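Local coordinates for putative fumarylacetoacetate hydrolase family protein (Yersinia pestis, PDB 3S52), which belongs to the fumarylacetoacetate hydrolase family and pairs with a second copy of itself, its own function being unassigned, at residues 80-93 with 172-186. Residues are numbered along the deposited sequence; the frame is centred on the assembly and turned at random.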
ATOM      1  N   ILE A  80       7.301   2.570 -14.482  1.00 12.77           N
ATOM      2  CA  ILE A  80       6.283   3.159 -15.326  1.00 12.94           C
ATOM      3  C   ILE A  80       6.655   4.615 -15.640  1.00 16.03           C
ATOM      4  O   ILE A  80       6.942   5.391 -14.733  1.00 16.49           O
ATOM      5  CB  ILE A  80       4.886   3.123 -14.660  1.00 13.86           C
ATOM      6  CG1 ILE A  80       4.522   1.703 -14.191  1.00 12.01           C
ATOM      7  CG2 ILE A  80       3.838   3.680 -15.615  1.00 17.95           C
ATOM      8  CD1 ILE A  80       4.538   0.662 -15.296  1.00 12.34           C
ATOM      9  N   GLY A  81       6.667   4.977 -16.921  1.00 16.40           N
ATOM     10  CA  GLY A  81       7.004   6.340 -17.321  1.00 17.26           C
ATOM     11  C   GLY A  81       5.826   7.193 -17.765  1.00 19.25           C
ATOM     12  O   GLY A  81       5.970   8.401 -17.968  1.00 18.16           O
ATOM     13  N   THR A  82       4.663   6.565 -17.932  1.00 18.79           N
ATOM     14  CA  THR A  82       3.457   7.256 -18.382  1.00 17.03           C
ATOM     15  C   THR A  82       2.287   6.705 -17.593  1.00 18.68           C
ATOM     16  O   THR A  82       2.171   5.498 -17.457  1.00 21.27           O
ATOM     17  CB  THR A  82       3.193   6.959 -19.877  1.00 20.27           C
ATOM     18  OG1 THR A  82       4.347   7.301 -20.658  1.00 24.52           O
ATOM     19  CG2 THR A  82       1.978   7.728 -20.389  1.00 21.37           C
ATOM     20  N   PRO A  83       1.372   7.574 -17.134  1.00 19.52           N
ATOM     21  CA  PRO A  83       0.335   7.053 -16.238  1.00 14.86           C
ATOM     22  C   PRO A  83      -0.580   6.054 -16.928  1.00 15.99           C
ATOM     23  O   PRO A  83      -0.898   6.172 -18.116  1.00 12.31           O
ATOM     24  CB  PRO A  83      -0.432   8.308 -15.802  1.00 23.04           C
ATOM     25  CG  PRO A  83      -0.142   9.335 -16.875  1.00 23.78           C
ATOM     26  CD  PRO A  83       1.259   9.029 -17.341  1.00 23.79           C
ATOM     27  N   LEU A  84      -0.987   5.040 -16.178  1.00  9.79           N
ATOM     28  CA  LEU A  84      -1.858   4.003 -16.721  1.00 10.55           C
ATOM     29  C   LEU A  84      -3.081   3.804 -15.838  1.00 17.84           C
ATOM     30  O   LEU A  84      -2.952   3.603 -14.622  1.00 16.01           O
ATOM     31  CB  LEU A  84      -1.098   2.689 -16.825  1.00 10.29           C
ATOM     32  CG  LEU A  84       0.102   2.688 -17.758  1.00 16.83           C
ATOM     33  CD1 LEU A  84       1.027   1.508 -17.428  1.00  9.01           C
ATOM     34  CD2 LEU A  84      -0.362   2.658 -19.223  1.00 11.74           C
ATOM     35  N   LYS A  85      -4.267   3.887 -16.439  1.00 14.11           N
ATOM     36  CA  LYS A  85      -5.499   3.568 -15.722  1.00 19.67           C
ATOM     37  C   LYS A  85      -6.420   2.791 -16.660  1.00 15.72           C
ATOM     38  O   LYS A  85      -6.750   3.279 -17.736  1.00 15.48           O
ATOM     39  CB  LYS A  85      -6.185   4.841 -15.236  1.00 24.34           C
ATOM     40  CG  LYS A  85      -7.479   4.581 -14.466  1.00 37.97           C
ATOM     41  CD  LYS A  85      -8.164   5.882 -14.070  1.00 47.01           C
ATOM     42  CE  LYS A  85      -9.553   5.631 -13.475  1.00 55.89           C
ATOM     43  NZ  LYS A  85      -9.500   4.779 -12.242  1.00 54.46           N
ATOM     44  N   GLN A  86      -6.815   1.584 -16.262  1.00 19.34           N
ATOM     45  CA  GLN A  86      -7.639   0.741 -17.127  1.00 23.93           C
ATOM     46  C   GLN A  86      -7.024   0.690 -18.517  1.00 27.89           C
ATOM     47  O   GLN A  86      -7.703   0.927 -19.509  1.00 24.63           O
ATOM     48  CB  GLN A  86      -9.068   1.288 -17.203  1.00 27.46           C
ATOM     49  CG  GLN A  86      -9.834   1.188 -15.876  1.00 39.06           C
ATOM     50  CD  GLN A  86     -11.116   2.007 -15.878  1.00 48.52           C
ATOM     51  OE1 GLN A  86     -11.410   2.716 -16.840  1.00 49.27           O
ATOM     52  NE2 GLN A  86     -11.882   1.917 -14.795  1.00 48.69           N
ATOM     53  N   ALA A  87      -5.731   0.389 -18.581  1.00 21.57           N
ATOM     54  CA  ALA A  87      -4.987   0.507 -19.827  1.00 21.20           C
ATOM     55  C   ALA A  87      -4.958  -0.803 -20.610  1.00 23.08           C
ATOM     56  O   ALA A  87      -4.882  -1.881 -20.028  1.00 21.12           O
ATOM     57  CB  ALA A  87      -3.570   0.975 -19.543  1.00 16.11           C
ATOM     58  N   SER A  88      -5.016  -0.692 -21.931  1.00 24.08           N
ATOM     59  CA  SER A  88      -4.890  -1.838 -22.818  1.00 24.55           C
ATOM     60  C   SER A  88      -3.453  -2.336 -22.802  1.00 21.48           C
ATOM     61  O   SER A  88      -2.540  -1.623 -22.385  1.00 22.98           O
ATOM     62  CB  SER A  88      -5.264  -1.456 -24.247  1.00 23.64           C
ATOM     63  OG  SER A  88      -4.244  -0.640 -24.809  1.00 20.86           O
ATOM     64  N   GLU A  89      -3.251  -3.567 -23.257  1.00 17.32           N
ATOM     65  CA  GLU A  89      -1.911  -4.127 -23.299  1.00 20.71           C
ATOM     66  C   GLU A  89      -0.972  -3.263 -24.131  1.00 19.11           C
ATOM     67  O   GLU A  89       0.170  -3.056 -23.753  1.00 17.18           O
ATOM     68  CB  GLU A  89      -1.937  -5.569 -23.803  1.00 26.30           C
ATOM     69  CG  GLU A  89      -2.491  -6.546 -22.774  1.00 29.59           C
ATOM     70  CD  GLU A  89      -2.485  -7.979 -23.269  1.00 44.78           C
ATOM     71  OE1 GLU A  89      -1.927  -8.234 -24.359  1.00 53.76           O
ATOM     72  OE2 GLU A  89      -3.043  -8.851 -22.571  1.00 49.48           O
ATOM     73  N   ASP A  90      -1.457  -2.735 -25.252  1.00 20.10           N
ATOM     74  CA  ASP A  90      -0.611  -1.884 -26.088  1.00 19.46           C
ATOM     75  C   ASP A  90      -0.223  -0.563 -25.404  1.00 20.65           C
ATOM     76  O   ASP A  90       0.926  -0.123 -25.489  1.00 19.43           O
ATOM     77  CB  ASP A  90      -1.316  -1.589 -27.413  1.00 20.00           C
ATOM     78  N   ARG A  91      -1.164   0.054 -24.704  1.00 22.53           N
ATOM     79  CA  ARG A  91      -0.840   1.269 -23.977  1.00 19.36           C
ATOM     80  C   ARG A  91       0.192   0.979 -22.884  1.00 14.15           C
ATOM     81  O   ARG A  91       1.113   1.770 -22.657  1.00 14.35           O
ATOM     82  CB  ARG A  91      -2.100   1.895 -23.392  1.00 20.54           C
ATOM     83  CG  ARG A  91      -1.842   3.219 -22.669  1.00 30.46           C
ATOM     84  CD  ARG A  91      -3.111   3.756 -22.018  1.00 35.08           C
ATOM     85  NE  ARG A  91      -4.153   3.980 -23.014  1.00 39.30           N
ATOM     86  CZ  ARG A  91      -4.222   5.059 -23.786  1.00 50.86           C
ATOM     87  NH1 ARG A  91      -5.203   5.191 -24.675  1.00 48.17           N
ATOM     88  NH2 ARG A  91      -3.303   6.010 -23.670  1.00 53.68           N
ATOM     89  N   VAL A  92       0.045  -0.166 -22.219  1.00 14.64           N
ATOM     90  CA  VAL A  92       1.001  -0.584 -21.190  1.00 14.62           C
ATOM     91  C   VAL A  92       2.390  -0.734 -21.787  1.00 21.62           C
ATOM     92  O   VAL A  92       3.358  -0.162 -21.282  1.00 18.03           O
ATOM     93  CB  VAL A  92       0.588  -1.919 -20.491  1.00 13.54           C
ATOM     94  CG1 VAL A  92       1.795  -2.572 -19.810  1.00  9.58           C
ATOM     95  CG2 VAL A  92      -0.541  -1.664 -19.483  1.00  9.79           C
ATOM     96  N   ALA A  93       2.489  -1.493 -22.871  1.00 19.13           N
ATOM     97  CA  ALA A  93       3.776  -1.667 -23.538  1.00 23.57           C
ATOM     98  C   ALA A  93       4.501  -0.325 -23.775  1.00 29.28           C
ATOM     99  O   ALA A  93       5.706  -0.228 -23.559  1.00 28.70           O
ATOM    100  CB  ALA A  93       3.592  -2.421 -24.858  1.00 22.32           C
ATOM    101  N   ILE A 172       3.162  -7.554 -19.455  1.00  8.12           N
ATOM    102  CA  ILE A 172       2.179  -6.639 -20.028  1.00  8.68           C
ATOM    103  C   ILE A 172       0.729  -6.875 -19.561  1.00 14.89           C
ATOM    104  O   ILE A 172       0.112  -5.977 -19.000  1.00 13.44           O
ATOM    105  CB  ILE A 172       2.312  -6.572 -21.563  1.00 14.01           C
ATOM    106  CG1 ILE A 172       3.562  -5.753 -21.909  1.00 17.24           C
ATOM    107  CG2 ILE A 172       1.085  -5.941 -22.187  1.00 10.38           C
ATOM    108  CD1 ILE A 172       4.231  -6.189 -23.184  1.00 21.06           C
ATOM    109  N   PRO A 173       0.188  -8.086 -19.772  1.00 14.97           N
ATOM    110  CA  PRO A 173      -1.141  -8.344 -19.202  1.00 13.10           C
ATOM    111  C   PRO A 173      -1.202  -8.136 -17.683  1.00 11.56           C
ATOM    112  O   PRO A 173      -2.259  -7.779 -17.153  1.00 11.44           O
ATOM    113  CB  PRO A 173      -1.408  -9.820 -19.544  1.00 14.24           C
ATOM    114  CG  PRO A 173      -0.052 -10.392 -19.995  1.00 20.54           C
ATOM    115  CD  PRO A 173       0.698  -9.220 -20.569  1.00 16.13           C
ATOM    116  N   LEU A 174      -0.100  -8.365 -16.979  1.00  9.84           N
ATOM    117  CA  LEU A 174      -0.117  -8.165 -15.528  1.00 16.82           C
ATOM    118  C   LEU A 174      -0.350  -6.683 -15.218  1.00 15.94           C
ATOM    119  O   LEU A 174      -1.220  -6.309 -14.419  1.00 12.73           O
ATOM    120  CB  LEU A 174       1.202  -8.634 -14.889  1.00 10.22           C
ATOM    121  CG  LEU A 174       1.347  -8.428 -13.373  1.00  9.67           C
ATOM    122  CD1 LEU A 174       0.392  -9.300 -12.593  1.00  7.21           C
ATOM    123  CD2 LEU A 174       2.789  -8.713 -12.940  1.00 15.88           C
ATOM    124  N   ILE A 175       0.429  -5.836 -15.868  1.00 15.72           N
ATOM    125  CA  ILE A 175       0.348  -4.418 -15.594  1.00 10.68           C
ATOM    126  C   ILE A 175      -0.998  -3.889 -16.064  1.00 14.27           C
ATOM    127  O   ILE A 175      -1.599  -3.033 -15.423  1.00 11.53           O
ATOM    128  CB  ILE A 175       1.514  -3.641 -16.221  1.00 11.15           C
ATOM    129  CG1 ILE A 175       2.829  -4.060 -15.563  1.00  6.32           C
ATOM    130  CG2 ILE A 175       1.306  -2.147 -16.043  1.00 16.07           C
ATOM    131  CD1 ILE A 175       4.059  -3.349 -16.144  1.00 10.08           C
ATOM    132  N   SER A 176      -1.487  -4.425 -17.174  1.00 17.02           N
ATOM    133  CA  SER A 176      -2.804  -4.054 -17.649  1.00 12.17           C
ATOM    134  C   SER A 176      -3.821  -4.373 -16.561  1.00 15.98           C
ATOM    135  O   SER A 176      -4.631  -3.529 -16.173  1.00 15.91           O
ATOM    136  CB  SER A 176      -3.129  -4.802 -18.944  1.00 15.91           C
ATOM    137  OG  SER A 176      -4.430  -4.494 -19.390  1.00 20.92           O
ATOM    138  N   TYR A 177      -3.759  -5.595 -16.054  1.00 14.34           N
ATOM    139  CA  TYR A 177      -4.644  -6.012 -14.973  1.00 15.01           C
ATOM    140  C   TYR A 177      -4.571  -5.096 -13.737  1.00 17.82           C
ATOM    141  O   TYR A 177      -5.612  -4.619 -13.252  1.00 15.76           O
ATOM    142  CB  TYR A 177      -4.373  -7.473 -14.595  1.00  8.38           C
ATOM    143  CG  TYR A 177      -5.225  -7.966 -13.451  1.00 11.30           C
ATOM    144  CD1 TYR A 177      -6.592  -8.190 -13.612  1.00 19.18           C
ATOM    145  CD2 TYR A 177      -4.671  -8.185 -12.203  1.00 14.18           C
ATOM    146  CE1 TYR A 177      -7.381  -8.636 -12.548  1.00 18.25           C
ATOM    147  CE2 TYR A 177      -5.444  -8.637 -11.136  1.00 14.67           C
ATOM    148  CZ  TYR A 177      -6.793  -8.860 -11.311  1.00 16.62           C
ATOM    149  OH  TYR A 177      -7.542  -9.302 -10.233  1.00 18.42           O
HETATM  150  N   MSE A 178      -3.361  -4.838 -13.241  1.00 11.24           N
HETATM  151  CA  MSE A 178      -3.172  -3.958 -12.074  1.00 12.22           C
HETATM  152  C   MSE A 178      -3.848  -2.602 -12.273  1.00 11.38           C
HETATM  153  O   MSE A 178      -4.437  -2.040 -11.356  1.00 12.51           O
HETATM  154  CB  MSE A 178      -1.684  -3.716 -11.785  1.00  8.69           C
HETATM  155  CG  MSE A 178      -0.904  -4.938 -11.351  1.00 10.44           C
HETATM  156 SE   MSE A 178       1.048  -4.587 -11.410  0.77 19.88          SE
HETATM  157  CE  MSE A 178       1.640  -6.195 -10.392  1.00 11.18           C
ATOM    158  N   SER A 179      -3.749  -2.070 -13.476  1.00 10.17           N
ATOM    159  CA  SER A 179      -4.283  -0.732 -13.754  1.00 10.11           C
ATOM    160  C   SER A 179      -5.817  -0.702 -13.713  1.00 15.09           C
ATOM    161  O   SER A 179      -6.397   0.372 -13.756  1.00 18.05           O
ATOM    162  CB  SER A 179      -3.803  -0.224 -15.120  1.00 13.72           C
ATOM    163  OG  SER A 179      -4.539  -0.838 -16.182  1.00 12.47           O
ATOM    164  N   ARG A 180      -6.475  -1.864 -13.647  1.00 10.08           N
ATOM    165  CA  ARG A 180      -7.933  -1.882 -13.508  1.00 12.36           C
ATOM    166  C   ARG A 180      -8.312  -1.455 -12.102  1.00 15.90           C
ATOM    167  O   ARG A 180      -9.376  -0.905 -11.877  1.00 14.46           O
ATOM    168  CB  ARG A 180      -8.510  -3.272 -13.767  1.00 15.77           C
ATOM    169  CG  ARG A 180      -8.424  -3.757 -15.216  1.00 17.68           C
ATOM    170  CD  ARG A 180      -9.080  -5.141 -15.344  1.00 18.69           C
ATOM    171  NE  ARG A 180     -10.471  -5.102 -14.894  1.00 14.53           N
ATOM    172  CZ  ARG A 180     -11.148  -6.152 -14.443  1.00 23.44           C
ATOM    173  NH1 ARG A 180     -10.568  -7.345 -14.365  1.00 19.68           N
ATOM    174  NH2 ARG A 180     -12.409  -6.002 -14.061  1.00 22.53           N
ATOM    175  N   PHE A 181      -7.419  -1.721 -11.158  1.00  8.66           N
ATOM    176  CA  PHE A 181      -7.626  -1.406  -9.743  1.00 16.98           C
ATOM    177  C   PHE A 181      -6.938  -0.106  -9.352  1.00 18.64           C
ATOM    178  O   PHE A 181      -7.529   0.730  -8.666  1.00 16.32           O
ATOM    179  CB  PHE A 181      -7.192  -2.563  -8.824  1.00 16.41           C
ATOM    180  CG  PHE A 181      -8.065  -3.778  -8.948  1.00 21.21           C
ATOM    181  CD1 PHE A 181      -9.168  -3.948  -8.108  1.00 21.96           C
ATOM    182  CD2 PHE A 181      -7.810  -4.732  -9.925  1.00 15.63           C
ATOM    183  CE1 PHE A 181      -9.982  -5.062  -8.222  1.00 15.16           C
ATOM    184  CE2 PHE A 181      -8.612  -5.846 -10.051  1.00 16.69           C
ATOM    185  CZ  PHE A 181      -9.708  -6.017  -9.199  1.00 14.07           C
ATOM    186  N   PHE A 182      -5.645  -0.017  -9.667  1.00 15.10           N
ATOM    187  CA  PHE A 182      -4.820   1.111  -9.245  1.00  9.97           C
ATOM    188  C   PHE A 182      -4.306   1.941 -10.422  1.00 14.75           C
ATOM    189  O   PHE A 182      -3.755   1.407 -11.381  1.00 12.99           O
ATOM    190  CB  PHE A 182      -3.653   0.600  -8.399  1.00  8.46           C
ATOM    191  CG  PHE A 182      -4.033  -0.548  -7.497  1.00 13.51           C
ATOM    192  CD1 PHE A 182      -4.884  -0.345  -6.419  1.00  9.83           C
ATOM    193  CD2 PHE A 182      -3.554  -1.821  -7.728  1.00 16.77           C
ATOM    194  CE1 PHE A 182      -5.242  -1.392  -5.591  1.00  9.54           C
ATOM    195  CE2 PHE A 182      -3.912  -2.870  -6.897  1.00 15.99           C
ATOM    196  CZ  PHE A 182      -4.765  -2.651  -5.839  1.00 12.08           C
ATOM    197  N   THR A 183      -4.525   3.248 -10.369  1.00 11.24           N
ATOM    198  CA  THR A 183      -3.856   4.117 -11.330  1.00 16.12           C
ATOM    199  C   THR A 183      -2.358   3.989 -11.071  1.00 16.39           C
ATOM    200  O   THR A 183      -1.900   4.140  -9.937  1.00 12.76           O
ATOM    201  CB  THR A 183      -4.293   5.588 -11.174  1.00 15.33           C
ATOM    202  OG1 THR A 183      -5.625   5.741 -11.682  1.00 19.24           O
ATOM    203  CG2 THR A 183      -3.340   6.527 -11.945  1.00 13.50           C
ATOM    204  N   LEU A 184      -1.593   3.678 -12.106  1.00 16.40           N
ATOM    205  CA  LEU A 184      -0.146   3.601 -11.966  1.00 13.29           C
ATOM    206  C   LEU A 184       0.461   4.887 -12.505  1.00 15.78           C
ATOM    207  O   LEU A 184       0.460   5.119 -13.712  1.00 19.50           O
ATOM    208  CB  LEU A 184       0.411   2.386 -12.707  1.00 17.62           C
ATOM    209  CG  LEU A 184      -0.233   1.033 -12.394  1.00 18.24           C
ATOM    210  CD1 LEU A 184       0.497  -0.084 -13.112  1.00 22.12           C
ATOM    211  CD2 LEU A 184      -0.270   0.776 -10.895  1.00 18.10           C
ATOM    212  N   ARG A 185       0.959   5.734 -11.610  1.00 13.02           N
ATOM    213  CA  ARG A 185       1.468   7.027 -12.024  1.00 16.16           C
ATOM    214  C   ARG A 185       2.858   6.855 -12.621  1.00 16.93           C
ATOM    215  O   ARG A 185       3.547   5.873 -12.338  1.00 10.12           O
ATOM    216  CB  ARG A 185       1.499   7.990 -10.840  1.00 17.28           C
ATOM    217  CG  ARG A 185       0.126   8.249 -10.168  1.00 23.83           C
ATOM    218  CD  ARG A 185       0.107   9.616  -9.458  1.00 24.37           C
ATOM    219  NE  ARG A 185      -1.080   9.857  -8.623  1.00 20.90           N
ATOM    220  CZ  ARG A 185      -2.276  10.188  -9.102  1.00 26.48           C
ATOM    221  NH1 ARG A 185      -3.291  10.406  -8.276  1.00 30.74           N
ATOM    222  NH2 ARG A 185      -2.465  10.291 -10.411  1.00 20.40           N
ATOM    223  N   ALA A 186       3.261   7.803 -13.454  1.00 15.64           N
ATOM    224  CA  ALA A 186       4.651   7.866 -13.878  1.00 22.35           C
ATOM    225  C   ALA A 186       5.491   7.834 -12.612  1.00 16.92           C
ATOM    226  O   ALA A 186       5.196   8.546 -11.653  1.00 14.12           O
ATOM    227  CB  ALA A 186       4.909   9.156 -14.653  1.00 15.13           C
TER
HETATM  228  O   HOH W   1     -11.685  -0.671 -13.235  1.00 28.82           O
HETATM  229  O   HOH W   2      -6.627  -2.692 -18.135  1.00 34.77           O
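I80 meets I175 tip to tip, CD1 to CD1 at 4.1 Å, while its CB lies against the carbonyl oxygen of R185. I80 and I172 bury 74 and 73 Å² against the opposite segment. I172 holds CG2 anti to its backbone N (CG1 at chi1 -74°), which sets that methyl against E89, 3.4 Å from E89 CB; the two side chains cross at about a right angle. V92 divides its branches: CG1 packs on I172 and on I175 CB, the latter at 3.8 Å, whereas CG2 rests over the backbone of S176. The axes of the short segments 89-93 and 172-181 approach to 8.7 Å at 105°.

Polar bonds fix the connecting loop. L84 and L184 exchange both backbone bonds, an isolated antiparallel hydrogen-bonded pair. S179 grips the next turn twice: its carbonyl oxygen accepts from Q86 N, which stands 60° out of the carbonyl plane, and its OG accepts from A87 N at 2.9 Å while donating to S176 O. S176 OG donates to A87 O (2.7 Å), nearly along the C=O axis. A water donates to both A87 O and S176 O. S88 is the N-cap of helix 89-93, its OG accepting from R91 N.

Toward the second subunit, K85 forms a salt bridge with its D128, and R185 with its E51. The loop leaving strand 70-80 thus runs beside the one leaving helix 172-181, while I175 and L184 pack on V190 of strand 189-191 and L184 also on V23 of strand 21-26.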